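Local coordinates for protein metallo-carboxypeptidase (Pseudomonas aeruginosa, PDB 4A38) that probably acts as a zinc-dependent carboxypeptidase of the M14 family, related to the cytosolic carboxypeptidases, with a zinc ion at its active site, at residues S46-W51 with L230-A235; A121-Y126 with E183-W188; A177-G182 with F269-G274; H280-G285 with T346-F351. All blocks are in the same frame, centred on the assembly; numbering follows the deposited sequence.

All four contacts are largely buried, and all four touch the bound L-benzylsuccinic acid, yet their chemistry changes with their place. Interactions 1 and 2 join loops of the N-terminal region to the carboxypeptidase domain, by a histidine face and a leucine in the first and by an aromatic cluster with two hydrogen bonds in the second; Gln-50 and Trp-51 of one touch Tyr-122 of the other. Interaction 3 lies deepest, its centre about 4 Å from the centre of the chain, and is polar, sharing the zinc ion with interaction 2. Interaction 4, at the sheet edge, is regular antiparallel pairing, connected to interaction 3 through adjacent strands 268-275 and 343-350.

Interaction 1 (S46-W51 with L230-A235); sequences SQHFQW and LRTNAA. With BZS (L-benzylsuccinic acid), chain D.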
# COMPACT_ATOMS: atom_id res chain seq x y z
N SER A 46 -16.48 -9.45 4.94
CA SER A 46 -16.30 -10.03 3.61
C SER A 46 -15.49 -11.31 3.76
O SER A 46 -14.81 -11.50 4.76
CB SER A 46 -15.63 -9.06 2.63
OG SER A 46 -14.24 -8.95 2.86
N GLN A 47 -15.59 -12.19 2.78
CA GLN A 47 -14.89 -13.47 2.84
C GLN A 47 -13.39 -13.42 2.56
O GLN A 47 -12.69 -14.42 2.74
CB GLN A 47 -15.58 -14.46 1.90
CG GLN A 47 -16.25 -13.83 0.68
CD GLN A 47 -15.38 -13.85 -0.56
OE1 GLN A 47 -14.99 -14.92 -1.03
NE2 GLN A 47 -15.08 -12.67 -1.10
N HIS A 48 -12.89 -12.27 2.13
CA HIS A 48 -11.46 -12.13 1.82
C HIS A 48 -10.53 -12.25 3.01
O HIS A 48 -10.82 -11.76 4.11
CB HIS A 48 -11.14 -10.76 1.19
CG HIS A 48 -12.07 -10.33 0.11
ND1 HIS A 48 -13.19 -9.57 0.35
CD2 HIS A 48 -12.02 -10.52 -1.23
CE1 HIS A 48 -13.79 -9.30 -0.79
NE2 HIS A 48 -13.10 -9.86 -1.77
N PHE A 49 -9.39 -12.89 2.78
CA PHE A 49 -8.33 -13.00 3.77
C PHE A 49 -7.02 -13.44 3.11
O PHE A 49 -7.02 -14.08 2.07
CB PHE A 49 -8.71 -13.91 4.96
CG PHE A 49 -8.83 -15.37 4.64
CD1 PHE A 49 -7.70 -16.17 4.57
CD2 PHE A 49 -10.08 -15.95 4.47
CE1 PHE A 49 -7.82 -17.55 4.34
CE2 PHE A 49 -10.21 -17.32 4.25
CZ PHE A 49 -9.08 -18.12 4.18
N GLN A 50 -5.91 -13.02 3.71
CA GLN A 50 -4.56 -13.35 3.25
C GLN A 50 -3.57 -12.73 4.23
O GLN A 50 -2.59 -13.36 4.62
CB GLN A 50 -4.31 -12.81 1.83
CG GLN A 50 -2.97 -13.26 1.23
CD GLN A 50 -3.13 -14.24 0.06
OE1 GLN A 50 -4.24 -14.68 -0.25
NE2 GLN A 50 -2.02 -14.58 -0.58
N TRP A 51 -3.84 -11.49 4.62
CA TRP A 51 -2.99 -10.78 5.57
C TRP A 51 -3.05 -11.44 6.94
O TRP A 51 -4.12 -11.80 7.41
CB TRP A 51 -3.47 -9.32 5.70
CG TRP A 51 -2.89 -8.59 6.90
CD1 TRP A 51 -3.46 -8.47 8.14
CD2 TRP A 51 -1.63 -7.91 6.97
NE1 TRP A 51 -2.64 -7.75 8.98
CE2 TRP A 51 -1.51 -7.40 8.28
CE3 TRP A 51 -0.60 -7.69 6.05
CZ2 TRP A 51 -0.38 -6.66 8.69
CZ3 TRP A 51 0.51 -6.96 6.45
CH2 TRP A 51 0.61 -6.46 7.77
N LEU A 230 -7.81 -7.48 4.89
CA LEU A 230 -6.99 -7.55 3.69
C LEU A 230 -7.55 -6.66 2.60
O LEU A 230 -6.87 -5.77 2.10
CB LEU A 230 -6.95 -8.97 3.10
CG LEU A 230 -6.46 -9.04 1.63
CD1 LEU A 230 -4.97 -8.74 1.54
CD2 LEU A 230 -6.74 -10.41 1.03
N ARG A 231 -8.82 -6.87 2.28
CA ARG A 231 -9.46 -6.20 1.17
C ARG A 231 -10.52 -5.11 1.35
O ARG A 231 -10.54 -4.13 0.61
CB ARG A 231 -10.06 -7.29 0.27
CG ARG A 231 -10.47 -6.86 -1.12
CD ARG A 231 -9.25 -6.77 -2.01
NE ARG A 231 -9.63 -6.32 -3.34
CZ ARG A 231 -8.76 -6.05 -4.31
NH1 ARG A 231 -7.46 -6.19 -4.09
NH2 ARG A 231 -9.20 -5.62 -5.48
N THR A 232 -11.40 -5.29 2.33
CA THR A 232 -12.51 -4.36 2.48
C THR A 232 -12.51 -3.40 3.66
O THR A 232 -11.72 -3.56 4.59
CB THR A 232 -13.84 -5.16 2.48
OG1 THR A 232 -13.77 -6.19 3.47
CG2 THR A 232 -14.07 -5.80 1.13
N ASN A 233 -13.38 -2.39 3.59
CA ASN A 233 -13.51 -1.45 4.69
C ASN A 233 -14.45 -2.10 5.70
O ASN A 233 -14.87 -3.25 5.51
CB ASN A 233 -14.03 -0.08 4.22
CG ASN A 233 -15.48 -0.09 3.77
OD1 ASN A 233 -16.13 -1.13 3.67
ND2 ASN A 233 -15.99 1.10 3.48
N ALA A 234 -14.77 -1.39 6.78
CA ALA A 234 -15.62 -1.96 7.82
C ALA A 234 -16.93 -2.53 7.29
O ALA A 234 -17.37 -3.59 7.74
CB ALA A 234 -15.90 -0.90 8.90
N ALA A 235 -17.55 -1.83 6.34
CA ALA A 235 -18.83 -2.25 5.78
C ALA A 235 -18.75 -3.49 4.90
O ALA A 235 -19.78 -4.10 4.60
CB ALA A 235 -19.47 -1.10 5.00
C1 BZS D . -4.71 -4.51 -6.15
C2 BZS D . -4.96 -4.52 -7.66
CA BZS D . -5.97 -3.44 -8.02
C BZS D . -7.37 -3.88 -7.57
CB BZS D . -5.99 -3.17 -9.52
O1 BZS D . -3.64 -4.04 -5.73
O2 BZS D . -5.63 -4.94 -5.42
O3 BZS D . -7.72 -5.05 -7.83
O4 BZS D . -8.09 -3.03 -6.99
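His-48 lies across from Arg-231 with CA atoms 6.3 Å apart, and neither 46-51 nor 230-235 forms regular secondary structure, so this is a loop-to-loop junction between the N-terminal region characteristic of cytosolic carboxypeptidases and the M14 carboxypeptidase domain. The His-48 imidazole supplies the flat surface. Arg-231 CG sits 3.9 Å from the centroid of the His-48 ring and 4° off its normal, a CH-pi contact made almost exactly over the ring centre, while Gln-47 NE2 lies over the opposite face. At the ring edge, Ser-46 OG and His-48 ND1 share a hydrogen bond of 2.8 Å, which helps fix the imidazole rotation; either atom could be the donor. Ser-46 OG also lies 2.9 Å from Thr-232 OG1, so the hydroxyl sits between His-48 of its own loop and Thr-232 of the other. Farther along, Leu-230 reaches into the other loop with one branch, CD2, 3.5 Å from Gln-50 CB; the Gln-50 amide turns away to Ser-75 and Tyr-122. Beyond the histidine, the Arg-231 chain bends at chi2 (79°) and then runs extended toward the inhibitor. Its NE forms a salt bridge with Asp-238, a second hold on the guanidinium besides the ligand. The two terminal nitrogens grip different carboxylates of benzylsuccinate: Arg-231 NH1 donates to BZS O2 at 2.6 Å, and Arg-231 NH2 to BZS O3 at 2.8 Å.

Interaction 2 (A121-Y126 with E183-W188); sequences AYFEPY and EHMAEW. With ZN (zinc ion), chain C; BZS (L-benzylsuccinic acid), chain D.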
# COMPACT_ATOMS: atom_id res chain seq x y z
N ALA A 121 4.18 -11.40 10.28
CA ALA A 121 3.18 -10.66 9.52
C ALA A 121 3.43 -10.85 8.03
O ALA A 121 4.53 -11.20 7.62
CB ALA A 121 3.21 -9.18 9.87
N TYR A 122 2.39 -10.64 7.23
CA TYR A 122 2.47 -10.79 5.79
C TYR A 122 3.40 -9.73 5.20
O TYR A 122 4.00 -9.94 4.15
CB TYR A 122 1.05 -10.71 5.21
CG TYR A 122 0.90 -11.15 3.77
CD1 TYR A 122 1.67 -12.17 3.23
CD2 TYR A 122 -0.06 -10.55 2.96
CE1 TYR A 122 1.48 -12.59 1.91
CE2 TYR A 122 -0.26 -10.96 1.65
CZ TYR A 122 0.52 -11.98 1.13
OH TYR A 122 0.29 -12.37 -0.18
N PHE A 123 3.53 -8.59 5.89
CA PHE A 123 4.43 -7.50 5.45
C PHE A 123 4.64 -6.57 6.65
O PHE A 123 3.85 -6.56 7.59
CB PHE A 123 3.82 -6.70 4.28
CG PHE A 123 4.83 -5.81 3.55
CD1 PHE A 123 5.60 -6.31 2.50
CD2 PHE A 123 5.02 -4.48 3.93
CE1 PHE A 123 6.54 -5.51 1.84
CE2 PHE A 123 5.97 -3.67 3.29
CZ PHE A 123 6.73 -4.19 2.24
N GLU A 124 5.71 -5.78 6.62
CA GLU A 124 6.00 -4.84 7.69
C GLU A 124 4.76 -3.96 7.92
O GLU A 124 4.43 -3.09 7.11
CB GLU A 124 7.22 -3.99 7.30
CG GLU A 124 7.73 -3.08 8.41
CD GLU A 124 9.14 -2.55 8.18
OE1 GLU A 124 9.71 -2.74 7.09
OE2 GLU A 124 9.69 -1.92 9.09
N PRO A 125 4.04 -4.18 9.04
CA PRO A 125 2.82 -3.43 9.38
C PRO A 125 3.02 -1.94 9.57
O PRO A 125 4.05 -1.50 10.06
CB PRO A 125 2.37 -4.07 10.71
CG PRO A 125 3.09 -5.37 10.77
CD PRO A 125 4.42 -5.08 10.14
N TYR A 126 2.01 -1.16 9.18
CA TYR A 126 2.03 0.29 9.37
C TYR A 126 0.84 0.55 10.29
O TYR A 126 -0.31 0.51 9.86
CB TYR A 126 1.84 1.03 8.05
CG TYR A 126 2.35 2.45 8.12
CD1 TYR A 126 1.76 3.39 8.97
CD2 TYR A 126 3.49 2.83 7.40
CE1 TYR A 126 2.28 4.68 9.10
CE2 TYR A 126 4.02 4.10 7.52
CZ TYR A 126 3.42 5.02 8.38
OH TYR A 126 3.98 6.27 8.53
N GLU A 183 -2.51 -4.10 2.26
CA GLU A 183 -1.36 -3.65 1.48
C GLU A 183 -0.54 -2.54 2.16
O GLU A 183 -0.38 -1.43 1.63
CB GLU A 183 -1.85 -3.23 0.08
CG GLU A 183 -2.32 -4.43 -0.78
CD GLU A 183 -3.20 -4.02 -1.97
OE1 GLU A 183 -3.14 -2.85 -2.42
OE2 GLU A 183 -3.97 -4.89 -2.46
N HIS A 184 0.00 -2.86 3.33
CA HIS A 184 0.78 -1.93 4.15
C HIS A 184 1.97 -1.23 3.50
O HIS A 184 2.37 -0.15 3.95
CB HIS A 184 1.21 -2.64 5.43
CG HIS A 184 0.05 -2.98 6.31
ND1 HIS A 184 -0.31 -2.21 7.39
CD2 HIS A 184 -0.89 -3.95 6.21
CE1 HIS A 184 -1.43 -2.69 7.92
NE2 HIS A 184 -1.80 -3.75 7.22
N MET A 185 2.55 -1.84 2.47
CA MET A 185 3.67 -1.22 1.78
C MET A 185 3.22 0.14 1.25
O MET A 185 4.04 1.05 1.09
CB MET A 185 4.11 -2.10 0.60
CG MET A 185 2.98 -2.46 -0.36
SD MET A 185 2.02 -3.89 0.17
CE MET A 185 3.21 -5.20 -0.18
N ALA A 186 1.92 0.28 1.02
CA ALA A 186 1.39 1.53 0.48
C ALA A 186 1.62 2.73 1.39
O ALA A 186 2.12 3.76 0.91
CB ALA A 186 -0.11 1.39 0.15
N GLU A 187 1.27 2.63 2.67
CA GLU A 187 1.50 3.78 3.55
C GLU A 187 3.00 4.03 3.75
O GLU A 187 3.40 5.17 3.94
CB GLU A 187 0.80 3.64 4.91
CG GLU A 187 1.00 4.89 5.80
CD GLU A 187 -0.21 5.21 6.68
OE1 GLU A 187 -0.87 4.26 7.16
OE2 GLU A 187 -0.49 6.41 6.90
N TRP A 188 3.81 2.97 3.71
CA TRP A 188 5.25 3.14 3.84
C TRP A 188 5.74 4.06 2.71
O TRP A 188 6.57 4.94 2.92
CB TRP A 188 5.97 1.79 3.79
CG TRP A 188 5.90 1.04 5.09
CD1 TRP A 188 5.19 -0.11 5.34
CD2 TRP A 188 6.53 1.41 6.32
NE1 TRP A 188 5.34 -0.46 6.66
CE2 TRP A 188 6.16 0.45 7.28
CE3 TRP A 188 7.37 2.46 6.70
CZ2 TRP A 188 6.59 0.51 8.61
CZ3 TRP A 188 7.80 2.52 8.02
CH2 TRP A 188 7.42 1.56 8.95
ZN ZN C . -4.83 -3.15 -3.87
C1 BZS D . -4.71 -4.51 -6.15
C2 BZS D . -4.96 -4.52 -7.66
CA BZS D . -5.97 -3.44 -8.02
C BZS D . -7.37 -3.88 -7.57
CB BZS D . -5.99 -3.17 -9.52
O1 BZS D . -3.64 -4.04 -5.73
O2 BZS D . -5.63 -4.94 -5.42
O3 BZS D . -7.72 -5.05 -7.83
O4 BZS D . -8.09 -3.03 -6.99
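Tyr-126 and Glu-187 meet with their flat groups stacked, the Tyr-126 ring and the carboxylate 18° apart. Glu-187 CG stands 3.3 Å from the Tyr-126 centroid, over the middle of the ring, in a close CH-pi contact. The same tyrosine turns its edge to the face of Trp-188 in a T-shaped pair, with the Tyr-126 ring and the Trp-188 six-membered ring inclined at 63° and Tyr-126 CD2 3.5 Å from Trp-188 CD2. Two hydrogen bonds fasten the loop: Trp-188 NE1 donates its N-H to Glu-124 O at 2.8 Å, approaching from above the carbonyl plane, and Tyr-126 N donates to His-184 ND1 at 3.1 Å, tilted from the imidazole plane. At the other end Met-185 curls over one face of the Phe-123 ring. Its CG lies between backbone N and carbonyl carbon (chi1 54°), and two further bends carry CE to a CH-pi contact 4.0 Å from the Phe-123 centroid; Met-185 SD, 4.8 Å from that centroid, adds a Met-aromatic contact. The outer shell holds the polar ends: Glu-187 is bound by Arg-128 and His-131, and the Tyr-126 hydroxyl by Glu-191. Pointing away from this cluster, Glu-183 chelates the zinc ion through both oxygens, with OE1 2.2 Å from the metal. The contact thus sets the loop between strand 118-121 and helix 128-139 against the start of helix 185-196, with helix 366-383 touching Phe-123, Met-185 and Trp-188.

Interaction 3 (A177-G182 with F269-G274); sequences AQQHPG and FLDIHG. With ZN (zinc ion), chain C; BZS (L-benzylsuccinic acid), chain D.
His-180 and His-273 converge on the zinc ion through their ND1 atoms, His-180 ND1 at 2.1 Å from the metal and His-273 ND1 at 2.3 Å; the two nitrogens approach each other because they share the metal. Their rings lie obliquely, planes 68° apart. Glu-183 completes the protein ligands, giving the two-histidine, one-glutamate site of M14 carboxypeptidases, and a benzylsuccinate carboxylate occupies the remaining positions. Each imidazole has its other nitrogen engaged: His-180 NE2 bonds to Asp-238, and His-273 NE2 donates to Asp-271 OD2 at 2.5 Å. That bond is nearly straight (172°) and lies in the imidazole plane, although it meets the carboxylate from above. Asp-271 is itself held from the facing loop, where Gln-179 NE2 donates to Asp-271 OD1 at 3.2 Å on the syn side. Gln-179 OE1, the side-chain amide oxygen, accepts from Trp-243. A water accepts from Gln-179 N and donates to Asp-271 OD1, 2.6 Å from the water, and to Ile-272 O. The backbones pair in parallel at Ala-177 and Ile-272, with a weak bond from Gln-178 N to Ile-272 O, while Ala-177 CB packs 3.9 Å from Ile-272 CB. The hydrogen bond to Asp-271 fixes the rotation of His-273 and would be expected to make its ND1 more electron-rich, and so a stronger zinc ligand; Asp-271 is the second shell, positioned by Gln-179 and the water from the shell beyond.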
# COMPACT_ATOMS: atom_id res chain seq x y z
N ALA A 177 -3.31 6.34 -0.83
CA ALA A 177 -2.80 5.01 -0.57
C ALA A 177 -3.56 4.09 0.36
O ALA A 177 -4.29 4.52 1.25
CB ALA A 177 -1.36 5.12 -0.09
N GLN A 178 -3.37 2.80 0.11
CA GLN A 178 -3.92 1.71 0.90
C GLN A 178 -5.44 1.60 1.02
O GLN A 178 -5.98 1.42 2.12
CB GLN A 178 -3.27 1.72 2.31
CG GLN A 178 -3.05 0.34 2.95
CD GLN A 178 -2.08 0.38 4.12
OE1 GLN A 178 -1.14 1.16 4.12
NE2 GLN A 178 -2.30 -0.46 5.13
N GLN A 179 -6.14 1.70 -0.12
CA GLN A 179 -7.59 1.52 -0.12
C GLN A 179 -7.82 0.09 0.35
O GLN A 179 -8.85 -0.25 0.93
CB GLN A 179 -8.18 1.68 -1.53
CG GLN A 179 -8.17 3.09 -2.08
CD GLN A 179 -8.95 3.20 -3.37
OE1 GLN A 179 -10.19 3.15 -3.36
NE2 GLN A 179 -8.24 3.32 -4.49
N HIS A 180 -6.84 -0.76 0.05
CA HIS A 180 -6.87 -2.16 0.45
C HIS A 180 -6.02 -2.25 1.73
O HIS A 180 -4.79 -2.13 1.69
CB HIS A 180 -6.31 -3.04 -0.68
CG HIS A 180 -7.22 -3.08 -1.88
ND1 HIS A 180 -6.76 -3.29 -3.16
CD2 HIS A 180 -8.56 -2.93 -1.99
CE1 HIS A 180 -7.78 -3.26 -4.01
NE2 HIS A 180 -8.88 -3.04 -3.32
N PRO A 181 -6.68 -2.45 2.88
CA PRO A 181 -6.04 -2.54 4.19
C PRO A 181 -4.81 -3.44 4.35
O PRO A 181 -3.86 -3.07 5.03
CB PRO A 181 -7.19 -2.95 5.12
CG PRO A 181 -8.09 -3.73 4.22
CD PRO A 181 -8.09 -2.90 2.95
N GLY A 182 -4.82 -4.62 3.74
CA GLY A 182 -3.68 -5.50 3.88
C GLY A 182 -2.41 -5.08 3.14
O GLY A 182 -1.34 -5.64 3.40
N PHE A 269 -2.81 11.54 -11.00
CA PHE A 269 -3.34 10.69 -9.95
C PHE A 269 -2.63 9.34 -9.84
O PHE A 269 -2.61 8.55 -10.79
CB PHE A 269 -4.84 10.46 -10.17
CG PHE A 269 -5.47 9.50 -9.19
CD1 PHE A 269 -5.68 9.88 -7.87
CD2 PHE A 269 -5.83 8.22 -9.58
CE1 PHE A 269 -6.25 8.99 -6.95
CE2 PHE A 269 -6.40 7.32 -8.67
CZ PHE A 269 -6.60 7.71 -7.36
N LEU A 270 -2.04 9.08 -8.67
CA LEU A 270 -1.37 7.81 -8.43
C LEU A 270 -2.11 7.09 -7.30
O LEU A 270 -2.38 7.69 -6.25
CB LEU A 270 0.09 8.05 -8.02
CG LEU A 270 0.99 8.87 -8.97
CD1 LEU A 270 2.43 8.82 -8.48
CD2 LEU A 270 0.91 8.30 -10.37
N ASP A 271 -2.46 5.82 -7.51
CA ASP A 271 -3.16 5.02 -6.51
C ASP A 271 -2.16 3.96 -6.10
O ASP A 271 -1.79 3.11 -6.90
CB ASP A 271 -4.41 4.39 -7.13
CG ASP A 271 -5.32 3.73 -6.11
OD1 ASP A 271 -5.18 3.98 -4.89
OD2 ASP A 271 -6.19 2.95 -6.53
N ILE A 272 -1.68 4.03 -4.86
CA ILE A 272 -0.66 3.11 -4.37
C ILE A 272 -1.20 1.83 -3.74
O ILE A 272 -1.94 1.86 -2.75
CB ILE A 272 0.28 3.83 -3.37
CG1 ILE A 272 1.25 4.78 -4.11
CG2 ILE A 272 1.16 2.81 -2.68
CD1 ILE A 272 0.66 5.77 -5.07
N HIS A 273 -0.80 0.69 -4.33
CA HIS A 273 -1.24 -0.62 -3.86
C HIS A 273 -0.05 -1.57 -3.67
O HIS A 273 1.11 -1.19 -3.82
CB HIS A 273 -2.20 -1.26 -4.87
CG HIS A 273 -3.48 -0.52 -5.07
ND1 HIS A 273 -4.70 -1.03 -4.68
CD2 HIS A 273 -3.75 0.66 -5.68
CE1 HIS A 273 -5.67 -0.19 -5.03
NE2 HIS A 273 -5.11 0.84 -5.64
N GLY A 274 -0.39 -2.81 -3.34
CA GLY A 274 0.60 -3.86 -3.15
C GLY A 274 0.06 -5.10 -3.81
O GLY A 274 -1.14 -5.39 -3.70
ZN ZN C . -4.83 -3.15 -3.87
C1 BZS D . -4.71 -4.51 -6.15
C2 BZS D . -4.96 -4.52 -7.66
CA BZS D . -5.97 -3.44 -8.02
C BZS D . -7.37 -3.88 -7.57
CB BZS D . -5.99 -3.17 -9.52
O1 BZS D . -3.64 -4.04 -5.73
O2 BZS D . -5.63 -4.94 -5.42
O3 BZS D . -7.72 -5.05 -7.83
O4 BZS D . -8.09 -3.03 -6.99
O HOH W 1 -4.78 2.36 -2.89

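Interaction 4 (H280-G285 with T346-F351); sequences HVFAAG and TIEMPF. With BZS (L-benzylsuccinic acid), chain D.
Phe-282 and Glu-348 form the tight centre of this antiparallel pairing, linked by Phe-282 N to Glu-348 O at 3.1 Å and Glu-348 N to Phe-282 O at 2.9 Å. A second hydrogen-bonded pair follows at Ala-284 and Thr-346, where Ala-284 N donates to Thr-346 O at 3.0 Å and is answered by the reverse bond. Between them Ala-283 and Ile-347 make a non-hydrogen-bonded pair, with Ala-283 CB against Ile-347 CD1. On the sheet face of Phe-282 and Glu-348, the two side chains run alongside each other. Glu-348 CB lies 3.7 Å from the Phe-282 centroid, 15° off its normal and displaced toward the rim. With chi2 at -83°, the glutamate then bends toward the inhibitor, its OE2 ending 3.1 Å from BZS O1; Glu-348 is the predicted proton donor/acceptor. Close packing continues past the regular pairing, where Val-281 CG2 presses to 3.5 Å from Pro-350 CD, tighter than usual for two carbons. The loose side is at His-280: partly exposed, it points its CB away from 346-351, brings no side-chain atom nearer than 6.1 Å to that segment, and bonds to Asp-356. Ala-284 is also partly exposed, although its backbone is fully paired. Strand 282-284 is an edge strand of the central mixed sheet, and strand 343-350 separates it from strand 268-275, while helix 366-383 packs on Val-281 and Met-349.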
# COMPACT_ATOMS: atom_id res chain seq x y z
N HIS A 280 7.72 -7.99 -8.58
CA HIS A 280 8.31 -6.86 -9.29
C HIS A 280 7.47 -5.63 -9.01
O HIS A 280 6.25 -5.72 -8.87
CB HIS A 280 8.28 -7.06 -10.81
CG HIS A 280 8.96 -8.31 -11.29
ND1 HIS A 280 10.31 -8.35 -11.59
CD2 HIS A 280 8.48 -9.55 -11.52
CE1 HIS A 280 10.62 -9.57 -11.99
NE2 HIS A 280 9.53 -10.32 -11.95
N VAL A 281 8.12 -4.47 -8.94
CA VAL A 281 7.40 -3.22 -8.76
C VAL A 281 6.99 -2.83 -10.19
O VAL A 281 7.81 -2.91 -11.12
CB VAL A 281 8.33 -2.11 -8.18
CG1 VAL A 281 7.66 -0.75 -8.30
CG2 VAL A 281 8.62 -2.40 -6.71
N PHE A 282 5.73 -2.44 -10.36
CA PHE A 282 5.25 -2.05 -11.68
C PHE A 282 4.09 -1.06 -11.59
O PHE A 282 3.63 -0.73 -10.49
CB PHE A 282 4.81 -3.28 -12.49
CG PHE A 282 3.68 -4.07 -11.87
CD1 PHE A 282 3.92 -5.01 -10.88
CD2 PHE A 282 2.36 -3.87 -12.32
CE1 PHE A 282 2.86 -5.76 -10.32
CE2 PHE A 282 1.30 -4.61 -11.77
CZ PHE A 282 1.56 -5.56 -10.77
N ALA A 283 3.62 -0.60 -12.74
CA ALA A 283 2.53 0.36 -12.77
C ALA A 283 1.51 0.03 -13.84
O ALA A 283 1.86 -0.23 -14.99
CB ALA A 283 3.07 1.76 -12.98
N ALA A 284 0.24 0.02 -13.46
CA ALA A 284 -0.83 -0.25 -14.40
C ALA A 284 -1.37 1.11 -14.84
O ALA A 284 -1.47 2.02 -14.03
CB ALA A 284 -1.93 -1.07 -13.74
N GLY A 285 -1.71 1.23 -16.12
CA GLY A 285 -2.21 2.48 -16.66
C GLY A 285 -3.70 2.48 -16.95
O GLY A 285 -4.44 1.66 -16.41
N THR A 346 -1.85 2.99 -11.19
CA THR A 346 -2.00 2.25 -9.95
C THR A 346 -0.57 1.74 -9.78
O THR A 346 -0.03 1.06 -10.65
CB THR A 346 -2.97 1.05 -10.06
OG1 THR A 346 -4.28 1.51 -10.42
CG2 THR A 346 -3.04 0.34 -8.77
N ILE A 347 0.14 2.16 -8.64
CA ILE A 347 1.50 1.71 -8.39
C ILE A 347 1.45 0.43 -7.58
O ILE A 347 0.74 0.34 -6.58
CB ILE A 347 2.31 2.80 -7.64
CG1 ILE A 347 2.36 4.08 -8.47
CG2 ILE A 347 3.72 2.30 -7.34
CD1 ILE A 347 3.03 3.91 -9.82
N GLU A 348 2.21 -0.56 -8.01
CA GLU A 348 2.22 -1.84 -7.32
C GLU A 348 3.57 -2.24 -6.77
O GLU A 348 4.55 -2.31 -7.49
CB GLU A 348 1.73 -2.94 -8.27
CG GLU A 348 0.32 -2.77 -8.79
CD GLU A 348 -0.71 -3.28 -7.82
OE1 GLU A 348 -0.34 -3.72 -6.72
OE2 GLU A 348 -1.90 -3.23 -8.18
N MET A 349 3.60 -2.51 -5.47
CA MET A 349 4.82 -2.96 -4.82
C MET A 349 4.57 -4.41 -4.40
O MET A 349 3.46 -4.78 -4.00
CB MET A 349 5.16 -2.07 -3.62
CG MET A 349 5.74 -0.71 -4.00
SD MET A 349 5.86 0.42 -2.57
CE MET A 349 4.11 0.76 -2.31
N PRO A 350 5.60 -5.27 -4.51
CA PRO A 350 5.49 -6.70 -4.16
C PRO A 350 5.52 -7.10 -2.69
O PRO A 350 6.20 -6.47 -1.89
CB PRO A 350 6.66 -7.30 -4.90
CG PRO A 350 7.72 -6.23 -4.73
CD PRO A 350 6.93 -4.97 -5.07
N PHE A 351 4.77 -8.14 -2.35
CA PHE A 351 4.78 -8.68 -0.99
C PHE A 351 6.00 -9.57 -0.90
O PHE A 351 6.50 -9.86 0.19
CB PHE A 351 3.53 -9.51 -0.70
CG PHE A 351 2.36 -8.70 -0.25
CD1 PHE A 351 1.53 -8.06 -1.17
CD2 PHE A 351 2.09 -8.56 1.12
CE1 PHE A 351 0.45 -7.29 -0.73
CE2 PHE A 351 1.02 -7.78 1.56
CZ PHE A 351 0.20 -7.15 0.63
C1 BZS D . -4.71 -4.51 -6.15
C2 BZS D . -4.96 -4.52 -7.66
CA BZS D . -5.97 -3.44 -8.02
C BZS D . -7.37 -3.88 -7.57
CB BZS D . -5.99 -3.17 -9.52
O1 BZS D . -3.64 -4.04 -5.73
O2 BZS D . -5.63 -4.94 -5.42
O3 BZS D . -7.72 -5.05 -7.83
O4 BZS D . -8.09 -3.03 -6.99